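Local coordinates for histidine kinase (Synechocystis sp., PDB 5DFY), which probably acts as a light-sensing histidine kinase, whose GAF domain, the piece given here, carries a covalently bound phycocyanobilin chromophore, at residues L125-D129 / P174-Q178. Residues are numbered along the deposited sequence; the frame is centred on the assembly and turned at random.
Sequences LAVGD and PRHWQ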
loop_
_atom_site.group_PDB
_atom_site.type_symbol
_atom_site.label_atom_id
_atom_site.label_comp_id
_atom_site.label_asym_id
_atom_site.label_seq_id
_atom_site.Cartn_x
_atom_site.Cartn_y
_atom_site.Cartn_z
ATOM N N LEU A 125 18.043 -5.395 8.256
ATOM C CA LEU A 125 19.397 -5.680 8.706
ATOM C C LEU A 125 19.535 -5.182 10.141
ATOM O O LEU A 125 19.282 -4.001 10.437
ATOM C CB LEU A 125 20.437 -5.040 7.804
ATOM C CG LEU A 125 21.901 -5.214 8.241
ATOM C CD1 LEU A 125 22.267 -6.683 8.360
ATOM C CD2 LEU A 125 22.835 -4.505 7.278
ATOM N N ALA A 126 19.923 -6.099 11.013
ATOM C CA ALA A 126 20.175 -5.822 12.418
ATOM C C ALA A 126 21.630 -6.133 12.710
ATOM O O ALA A 126 22.099 -7.247 12.478
ATOM C CB ALA A 126 19.269 -6.652 13.316
ATOM N N VAL A 127 22.335 -5.143 13.231
ATOM C CA VAL A 127 23.768 -5.259 13.514
ATOM C C VAL A 127 23.998 -4.810 14.948
ATOM O O VAL A 127 23.700 -3.667 15.315
ATOM C CB VAL A 127 24.598 -4.427 12.532
ATOM C CG1 VAL A 127 26.059 -4.319 12.984
ATOM C CG2 VAL A 127 24.512 -5.031 11.140
ATOM N N GLY A 128 24.513 -5.720 15.760
ATOM C CA GLY A 128 24.695 -5.459 17.173
ATOM C C GLY A 128 25.944 -4.674 17.537
ATOM O O GLY A 128 25.979 -4.031 18.578
ATOM N N ASP A 129 26.965 -4.732 16.697
ATOM C CA ASP A 129 28.197 -3.977 16.922
ATOM C C ASP A 129 28.845 -3.713 15.588
ATOM O O ASP A 129 29.361 -4.634 14.950
ATOM C CB ASP A 129 29.150 -4.743 17.844
ATOM C CG ASP A 129 30.316 -3.910 18.295
ATOM O OD1 ASP A 129 30.624 -2.894 17.651
ATOM O OD2 ASP A 129 30.927 -4.278 19.325
ATOM N N PRO A 174 27.254 -1.575 22.252
ATOM C CA PRO A 174 26.635 -2.552 21.361
ATOM C C PRO A 174 25.288 -2.975 21.911
ATOM O O PRO A 174 24.963 -2.739 23.079
ATOM C CB PRO A 174 27.644 -3.699 21.324
ATOM C CG PRO A 174 28.508 -3.518 22.507
ATOM C CD PRO A 174 28.486 -2.079 22.887
ATOM N N ARG A 175 24.487 -3.595 21.053
ATOM C CA ARG A 175 23.161 -4.002 21.436
ATOM C C ARG A 175 22.792 -5.254 20.691
ATOM O O ARG A 175 22.782 -5.248 19.461
ATOM C CB ARG A 175 22.141 -2.911 21.123
ATOM C CG ARG A 175 20.739 -3.297 21.477
ATOM C CD ARG A 175 19.816 -2.111 21.396
ATOM N NE ARG A 175 18.471 -2.510 21.752
ATOM C CZ ARG A 175 17.482 -1.688 22.034
ATOM N NH1 ARG A 175 17.666 -0.378 21.988
ATOM N NH2 ARG A 175 16.297 -2.176 22.358
ATOM N N HIS A 176 22.430 -6.297 21.422
ATOM C CA HIS A 176 21.921 -7.498 20.774
ATOM C C HIS A 176 20.441 -7.317 20.497
ATOM O O HIS A 176 19.639 -7.338 21.424
ATOM C CB HIS A 176 22.132 -8.736 21.626
ATOM C CG HIS A 176 21.589 -9.982 20.994
ATOM N ND1 HIS A 176 20.832 -10.906 21.683
ATOM C CD2 HIS A 176 21.675 -10.439 19.722
ATOM C CE1 HIS A 176 20.491 -11.888 20.865
ATOM N NE2 HIS A 176 20.986 -11.627 19.670
ATOM N N TRP A 177 20.097 -7.124 19.224
ATOM C CA TRP A 177 18.717 -6.916 18.832
ATOM C C TRP A 177 17.937 -8.224 18.893
ATOM O O TRP A 177 18.375 -9.221 18.330
ATOM C CB TRP A 177 18.647 -6.344 17.427
ATOM C CG TRP A 177 19.399 -5.042 17.243
ATOM C CD1 TRP A 177 20.632 -4.881 16.676
ATOM C CD2 TRP A 177 18.956 -3.733 17.612
ATOM N NE1 TRP A 177 20.975 -3.551 16.657
ATOM C CE2 TRP A 177 19.960 -2.829 17.228
ATOM C CE3 TRP A 177 17.801 -3.236 18.231
ATOM C CZ2 TRP A 177 19.852 -1.462 17.447
ATOM C CZ3 TRP A 177 17.702 -1.884 18.444
ATOM C CH2 TRP A 177 18.710 -1.011 18.042
ATOM N N GLN A 178 16.801 -8.210 19.585
ATOM C CA GLN A 178 15.984 -9.403 19.753
ATOM C C GLN A 178 15.100 -9.586 18.529
ATOM O O GLN A 178 14.690 -8.620 17.908
ATOM C CB GLN A 178 15.116 -9.309 21.003
ATOM C CG GLN A 178 15.875 -9.123 22.325
ATOM C CD GLN A 178 16.961 -10.181 22.569
ATOM O OE1 GLN A 178 18.087 -9.854 22.955
ATOM N NE2 GLN A 178 16.620 -11.450 22.350
#
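In this bilin-binding GAF domain, the loop 174-178, which leads from strand 161-170 into helix 179-203, runs roughly antiparallel along 125-127, the edge strand of the sheet in this chain, and the turn after it. Two hydrogen bonds tie them. Arg-175 N donates to Gly-128 O at 2.9 Å, just past the strand end. Trp-177 meets the strand through the pyrrole edge of its indole: NE1 donates to Val-127 O at 3.0 Å. That oxygen lies in the ring plane, yet the N-H reaches it from well above the carbonyl plane, and the N-H...O angle is 144°. With CG anti to its carbonyl carbon (chi1 -57°), the indole turns its CD1-NE1 edge to Val-127 O. Separately, Ala-126 CB touches CD1 of Trp-177 at 4.0 Å, a spot that suits a small methyl. Gly-128, without a side chain, lets the backbone pass close to Arg-175, their CA atoms 4.8 Å apart. Arg-175 CD lies over the rim of one indole face, its guanidinium facing CZ3 and salt-bridged to Glu-181 of the following helix. Asp-129 lies alongside Pro-174, OD2 3.9 Å from Pro-174 CB, while its OD1 forms a salt bridge with Arg-149. Tryptophan suits its place by joining a broad apolar surface, which also rests on Leu-152, to one polar N-H: in this buried residue that N-H is met by a main-chain oxygen, and the bond, with the packing, helps hold the ring's rotation beside a strand whose Leu-125 touches the chromophore.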